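Long-range contacts in XisI protein-like (Anabaena variabilis, PDB 2NLV), which is of unknown function but belongs to the XisI family, and so may take part in the site-specific recombination that rearranges nitrogen-fixation genes in cyanobacteria: residues 30-35 / 45-50; 41-46 / 59-64. All blocks are in the same frame, centred on the assembly; numbering follows the deposited sequence. Where two conformers were deposited one is given.

Interaction 1 (30-35 / 45-50); sequences EVQLIL and MNVGWQ
Strands 30-35 and 45-47 run antiparallel as a beta hairpin, stitched by four backbone hydrogen bonds. Glu-30 pairs with Val-47 and Gln-32 with Met-45, a selenomethionine; the second pair has the straightest bonds, Gln-32 N reaching Met-45 O at 2.9 Å with 166° at the hydrogen. The tight face bears Gln-32, Val-47 and Met-45. Extended beyond CG, Gln-32 crosses Val-47 obliquely, its CD 3.7 Å from Val-47 CG2, and its NE2 donates to Glu-30 OE1 at 3.2 Å, the oxygen lying in the amide plane. Ile-34 CD1 meets Met-45 SE at 4.0 Å. Between the strands the other face is looser: Val-31, partly exposed, lies beside Asn-46, CG2 to ND2 4.0 Å, and packs on Ala-20 of helix 2-21, while Asn-46 ND2 bonds to Asp-23. An alanine in place of Gln-32 would lack the amide bonded to Glu-30 and to Asp-63 of the second subunit, and would probably leave Val-47 less covered and the subunit contact weaker. Glu-30 OE2 meets Lys-65 of that subunit in a salt bridge; the Gln-32 amide thus joins two carboxylates, the lysine probably offsets the charge of Glu-30, and the face carrying Gln-32 and Glu-30 becomes dimer interface.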
loop_
_atom_site.group_PDB
_atom_site.type_symbol
_atom_site.label_atom_id
_atom_site.label_comp_id
_atom_site.label_asym_id
_atom_site.label_seq_id
_atom_site.Cartn_x
_atom_site.Cartn_y
_atom_site.Cartn_z
ATOM N N GLU A 30 -11.687 5.744 5.746
ATOM C CA GLU A 30 -11.484 5.961 4.337
ATOM C C GLU A 30 -11.320 4.615 3.630
ATOM O O GLU A 30 -10.849 3.617 4.232
ATOM C CB GLU A 30 -10.221 6.788 4.099
ATOM C CG GLU A 30 -10.301 8.205 4.660
ATOM C CD GLU A 30 -9.016 8.977 4.462
ATOM O OE1 GLU A 30 -7.915 8.340 4.398
ATOM O OE2 GLU A 30 -9.116 10.215 4.359
ATOM N N VAL A 31 -11.755 4.598 2.375
ATOM C CA VAL A 31 -11.374 3.571 1.418
ATOM C C VAL A 31 -10.300 4.143 0.501
ATOM O O VAL A 31 -10.547 5.083 -0.278
ATOM C CB VAL A 31 -12.604 3.249 0.553
ATOM C CG1 VAL A 31 -12.179 2.454 -0.699
ATOM C CG2 VAL A 31 -13.663 2.599 1.370
ATOM N N GLN A 32 -9.108 3.599 0.609
ATOM C CA GLN A 32 -7.998 4.034 -0.191
ATOM C C GLN A 32 -7.733 3.076 -1.325
ATOM O O GLN A 32 -7.505 1.881 -1.104
ATOM C CB GLN A 32 -6.724 4.192 0.632
ATOM C CG GLN A 32 -6.848 5.175 1.791
ATOM C CD GLN A 32 -5.508 5.614 2.331
ATOM O OE1 GLN A 32 -4.458 5.109 1.932
ATOM N NE2 GLN A 32 -5.545 6.611 3.240
ATOM N N LEU A 33 -7.738 3.599 -2.536
ATOM C CA LEU A 33 -7.288 2.874 -3.689
ATOM C C LEU A 33 -5.897 3.391 -4.014
ATOM O O LEU A 33 -5.714 4.584 -4.303
ATOM C CB LEU A 33 -8.232 3.112 -4.859
ATOM C CG LEU A 33 -9.421 2.198 -4.894
ATOM C CD1 LEU A 33 -10.291 2.659 -6.069
ATOM C CD2 LEU A 33 -9.037 0.742 -5.137
ATOM N N ILE A 34 -4.918 2.541 -3.841
ATOM C CA ILE A 34 -3.513 2.888 -3.950
ATOM C C ILE A 34 -3.005 2.208 -5.210
ATOM O O ILE A 34 -2.709 0.994 -5.193
ATOM C CB ILE A 34 -2.700 2.460 -2.715
ATOM C CG1 ILE A 34 -3.304 3.047 -1.435
ATOM C CG2 ILE A 34 -1.244 2.889 -2.872
ATOM C CD1 ILE A 34 -2.632 2.760 -0.187
ATOM N N LEU A 35 -2.895 2.970 -6.276
ATOM C CA LEU A 35 -2.577 2.426 -7.567
ATOM C C LEU A 35 -1.315 3.091 -8.076
ATOM O O LEU A 35 -1.327 4.257 -8.486
ATOM C CB LEU A 35 -3.743 2.583 -8.574
ATOM C CG LEU A 35 -5.161 2.219 -8.058
ATOM C CD1 LEU A 35 -6.257 2.624 -8.987
ATOM C CD2 LEU A 35 -5.235 0.714 -7.691
HETATM N N MSE A 45 -7.059 -0.396 0.654
HETATM C CA MSE A 45 -6.945 -0.293 2.130
HETATM C C MSE A 45 -8.108 0.394 2.794
HETATM O O MSE A 45 -8.849 1.200 2.177
HETATM C CB MSE A 45 -5.699 0.477 2.580
HETATM C CG MSE A 45 -4.366 -0.131 2.212
HETATM SE SE MSE A 45 -2.989 0.677 3.261
HETATM C CE MSE A 45 -3.482 -0.115 4.963
ATOM N N ASN A 46 -8.330 0.100 4.049
ATOM C CA ASN A 46 -9.218 0.903 4.885
ATOM C C ASN A 46 -8.353 1.589 5.921
ATOM O O ASN A 46 -7.516 0.953 6.535
ATOM C CB ASN A 46 -10.242 0.050 5.636
ATOM C CG ASN A 46 -11.233 -0.625 4.739
ATOM O OD1 ASN A 46 -11.574 -1.797 4.967
ATOM N ND2 ASN A 46 -11.708 0.093 3.754
ATOM N N VAL A 47 -8.508 2.897 6.076
ATOM C CA VAL A 47 -7.678 3.696 6.940
ATOM C C VAL A 47 -8.523 4.683 7.738
ATOM O O VAL A 47 -9.222 5.510 7.165
ATOM C CB VAL A 47 -6.603 4.488 6.162
ATOM C CG1 VAL A 47 -5.759 5.352 7.089
ATOM C CG2 VAL A 47 -5.671 3.546 5.352
ATOM N N GLY A 48 -8.507 4.592 9.073
ATOM C CA GLY A 48 -9.236 5.545 9.886
ATOM C C GLY A 48 -9.328 5.125 11.319
ATOM O O GLY A 48 -8.408 4.527 11.849
ATOM N N TRP A 49 -10.453 5.415 11.965
ATOM C CA TRP A 49 -10.685 5.221 13.368
ATOM C C TRP A 49 -12.099 4.718 13.569
ATOM O O TRP A 49 -13.046 5.167 12.906
ATOM C CB TRP A 49 -10.428 6.513 14.147
ATOM C CG TRP A 49 -9.034 6.890 14.092
ATOM C CD1 TRP A 49 -8.421 7.638 13.107
ATOM C CD2 TRP A 49 -8.010 6.477 14.977
ATOM N NE1 TRP A 49 -7.100 7.714 13.346
ATOM C CE2 TRP A 49 -6.789 7.007 14.466
ATOM C CE3 TRP A 49 -7.986 5.743 16.156
ATOM C CZ2 TRP A 49 -5.590 6.836 15.109
ATOM C CZ3 TRP A 49 -6.791 5.555 16.775
ATOM C CH2 TRP A 49 -5.595 6.107 16.240
ATOM N N GLN A 50 -12.203 3.771 14.497
ATOM C CA GLN A 50 -13.507 3.383 15.066
ATOM C C GLN A 50 -13.389 3.689 16.520
ATOM O O GLN A 50 -12.748 2.956 17.285
ATOM C CB GLN A 50 -13.718 1.876 14.863
ATOM C CG GLN A 50 -14.105 1.535 13.381
ATOM C CD GLN A 50 -14.190 0.013 13.006
ATOM O OE1 GLN A 50 -14.327 -0.303 11.816
ATOM N NE2 GLN A 50 -14.110 -0.905 13.994
#

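Interaction 2 (41-46 / 59-64); sequences HYQWMN and VIHFDI
A classic beta bulge marks one end of this antiparallel strand pair in the central sheet: Val-59 and Ile-60 both face Trp-44, Val-59 N bonding to Trp-44 O and Trp-44 N to Ile-60 O. Val-59 lies alongside the indole, its CB over one face, 4.0 Å from the centroid of the six-membered ring, and its CG1 3.6 Å from Trp-44 CZ3. With CG anti to the backbone N (chi1 178°), His-61 presents a ring face to Gln-43, whose CG sits 3.9 Å from the ring centroid. Two histidines grip one carboxylate oxygen: His-41 ND1 bonds to Asp-63 OD1 at 2.7 Å and His-61 NE2 to the same atom at 2.8 Å; both donors stand above the carboxylate plane, while the oxygen lies near each ring plane. His-61, bonded also through ND1 to Tyr-56 OH of the second subunit, is held at both ring nitrogens. The carboxylate would tend to raise the proton affinity of either histidine, though two positive rings so close would probably repel. On the opposite face, Tyr-42 CE2 touches Ile-64 CD1 at 3.9 Å, and helix 2-21 covers Tyr-42, Ile-60 and Phe-62, while strands 29-36 and 68-74 flank the pair.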
loop_
_atom_site.group_PDB
_atom_site.type_symbol
_atom_site.label_atom_id
_atom_site.label_comp_id
_atom_site.label_asym_id
_atom_site.label_seq_id
_atom_site.Cartn_x
_atom_site.Cartn_y
_atom_site.Cartn_z
ATOM N N HIS A 41 2.195 -1.627 -8.240
ATOM C CA HIS A 41 1.694 -2.003 -6.943
ATOM C C HIS A 41 0.302 -1.451 -6.788
ATOM O O HIS A 41 0.087 -0.249 -6.953
ATOM C CB HIS A 41 2.605 -1.455 -5.813
ATOM C CG HIS A 41 4.050 -1.817 -5.929
ATOM N ND1 HIS A 41 4.511 -3.113 -5.912
ATOM C CD2 HIS A 41 5.152 -1.029 -6.022
ATOM C CE1 HIS A 41 5.839 -3.094 -5.975
ATOM N NE2 HIS A 41 6.254 -1.843 -6.031
ATOM N N TYR A 42 -0.639 -2.314 -6.355
ATOM C CA TYR A 42 -2.035 -1.948 -6.368
ATOM C C TYR A 42 -2.719 -2.459 -5.112
ATOM O O TYR A 42 -2.761 -3.683 -4.914
ATOM C CB TYR A 42 -2.719 -2.520 -7.624
ATOM C CG TYR A 42 -2.009 -2.153 -8.945
ATOM C CD1 TYR A 42 -2.226 -0.923 -9.564
ATOM C CD2 TYR A 42 -1.080 -3.018 -9.536
ATOM C CE1 TYR A 42 -1.565 -0.624 -10.757
ATOM C CE2 TYR A 42 -0.448 -2.718 -10.704
ATOM C CZ TYR A 42 -0.691 -1.517 -11.276
ATOM O OH TYR A 42 -0.042 -1.147 -12.469
ATOM N N GLN A 43 -3.284 -1.575 -4.301
ATOM C CA GLN A 43 -3.905 -1.941 -3.032
ATOM C C GLN A 43 -5.297 -1.331 -2.867
ATOM O O GLN A 43 -5.574 -0.238 -3.360
ATOM C CB GLN A 43 -3.064 -1.467 -1.817
ATOM C CG GLN A 43 -1.642 -1.972 -1.768
ATOM C CD GLN A 43 -0.906 -1.599 -0.469
ATOM O OE1 GLN A 43 0.283 -1.922 -0.312
ATOM N NE2 GLN A 43 -1.604 -0.956 0.466
ATOM N N TRP A 44 -6.135 -2.018 -2.109
ATOM C CA TRP A 44 -7.308 -1.442 -1.486
ATOM C C TRP A 44 -7.122 -1.538 0.009
ATOM O O TRP A 44 -6.968 -2.615 0.550
ATOM C CB TRP A 44 -8.554 -2.149 -1.901
ATOM C CG TRP A 44 -9.749 -1.778 -0.972
ATOM C CD1 TRP A 44 -9.918 -0.614 -0.247
ATOM C CD2 TRP A 44 -10.832 -2.592 -0.666
ATOM N NE1 TRP A 44 -11.070 -0.686 0.503
ATOM C CE2 TRP A 44 -11.661 -1.896 0.237
ATOM C CE3 TRP A 44 -11.210 -3.832 -1.087
ATOM C CZ2 TRP A 44 -12.846 -2.448 0.749
ATOM C CZ3 TRP A 44 -12.425 -4.380 -0.559
ATOM C CH2 TRP A 44 -13.176 -3.709 0.327
HETATM N N MSE A 45 -7.059 -0.396 0.654
HETATM C CA MSE A 45 -6.945 -0.293 2.130
HETATM C C MSE A 45 -8.108 0.394 2.794
HETATM O O MSE A 45 -8.849 1.200 2.177
HETATM C CB MSE A 45 -5.699 0.477 2.580
HETATM C CG MSE A 45 -4.366 -0.131 2.212
HETATM SE SE MSE A 45 -2.989 0.677 3.261
HETATM C CE MSE A 45 -3.482 -0.115 4.963
ATOM N N ASN A 46 -8.330 0.100 4.049
ATOM C CA ASN A 46 -9.218 0.903 4.885
ATOM C C ASN A 46 -8.353 1.589 5.921
ATOM O O ASN A 46 -7.516 0.953 6.535
ATOM C CB ASN A 46 -10.242 0.050 5.636
ATOM C CG ASN A 46 -11.233 -0.625 4.739
ATOM O OD1 ASN A 46 -11.574 -1.797 4.967
ATOM N ND2 ASN A 46 -11.708 0.093 3.754
ATOM N N VAL A 59 -7.011 -4.738 2.432
ATOM C CA VAL A 59 -7.975 -5.780 2.145
ATOM C C VAL A 59 -7.517 -6.684 0.995
ATOM O O VAL A 59 -7.591 -7.862 1.089
ATOM C CB VAL A 59 -9.358 -5.219 1.869
ATOM C CG1 VAL A 59 -10.361 -6.385 1.686
ATOM C CG2 VAL A 59 -9.767 -4.237 3.013
ATOM N N ILE A 60 -7.059 -6.094 -0.099
ATOM C CA ILE A 60 -6.404 -6.834 -1.184
ATOM C C ILE A 60 -5.228 -6.045 -1.705
ATOM O O ILE A 60 -5.232 -4.819 -1.751
ATOM C CB ILE A 60 -7.316 -7.123 -2.381
ATOM C CG1 ILE A 60 -8.554 -7.899 -1.955
ATOM C CG2 ILE A 60 -6.523 -7.909 -3.467
ATOM C CD1 ILE A 60 -9.516 -8.164 -3.072
ATOM N N HIS A 61 -4.217 -6.793 -2.123
ATOM C CA HIS A 61 -3.013 -6.206 -2.733
ATOM C C HIS A 61 -2.598 -7.095 -3.901
ATOM O O HIS A 61 -2.420 -8.307 -3.734
ATOM C CB HIS A 61 -1.929 -6.155 -1.674
ATOM C CG HIS A 61 -0.590 -5.627 -2.096
ATOM N ND1 HIS A 61 0.305 -5.179 -1.161
ATOM C CD2 HIS A 61 0.036 -5.489 -3.300
ATOM C CE1 HIS A 61 1.418 -4.768 -1.753
ATOM N NE2 HIS A 61 1.297 -4.962 -3.051
ATOM N N PHE A 62 -2.436 -6.484 -5.085
ATOM C CA PHE A 62 -1.824 -7.107 -6.268
ATOM C C PHE A 62 -0.574 -6.374 -6.677
ATOM O O PHE A 62 -0.589 -5.138 -6.715
ATOM C CB PHE A 62 -2.758 -7.035 -7.443
ATOM C CG PHE A 62 -3.992 -7.829 -7.314
ATOM C CD1 PHE A 62 -3.974 -9.195 -7.545
ATOM C CD2 PHE A 62 -5.202 -7.181 -7.141
ATOM C CE1 PHE A 62 -5.190 -9.934 -7.516
ATOM C CE2 PHE A 62 -6.399 -7.914 -7.111
ATOM C CZ PHE A 62 -6.342 -9.260 -7.301
ATOM N N ASP A 63 0.472 -7.097 -7.029
ATOM C CA ASP A 63 1.605 -6.533 -7.772
ATOM C C ASP A 63 1.613 -7.108 -9.174
ATOM O O ASP A 63 1.043 -8.148 -9.406
ATOM C CB ASP A 63 2.907 -6.831 -7.096
ATOM C CG ASP A 63 2.966 -6.269 -5.674
ATOM O OD1 ASP A 63 2.661 -5.061 -5.510
ATOM O OD2 ASP A 63 3.343 -7.036 -4.776
ATOM N N ILE A 64 2.303 -6.452 -10.092
ATOM C CA ILE A 64 2.656 -7.062 -11.368
ATOM C C ILE A 64 4.157 -7.034 -11.454
ATOM O O ILE A 64 4.765 -5.979 -11.389
ATOM C CB ILE A 64 1.959 -6.400 -12.598
ATOM C CG1 ILE A 64 0.456 -6.329 -12.424
ATOM C CG2 ILE A 64 2.300 -7.211 -13.841
ATOM C CD1 ILE A 64 -0.272 -5.441 -13.421
#

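From the N terminus, helix 2-21 leads into strand 29-36, and the chain turns back along strand 41-47; interaction 1 closes that hairpin. The chain then rounds a corner at Gly-48, passes through strand 49-50 and returns along strand 53-65, whose later half closes the second loop in interaction 2. The loops cross rather than nest: the second opens at 41-46, before the first has closed at 45-50, and ends beyond it at 59-64; Met-45 and Asn-46 belong to both. A probable hydrogen bond from Gln-43 N to Ile-34 O (2.8 Å) continues the ladder beyond the first contact. Together they bind three neighbouring antiparallel strands into one sheet, and both reach the second subunit.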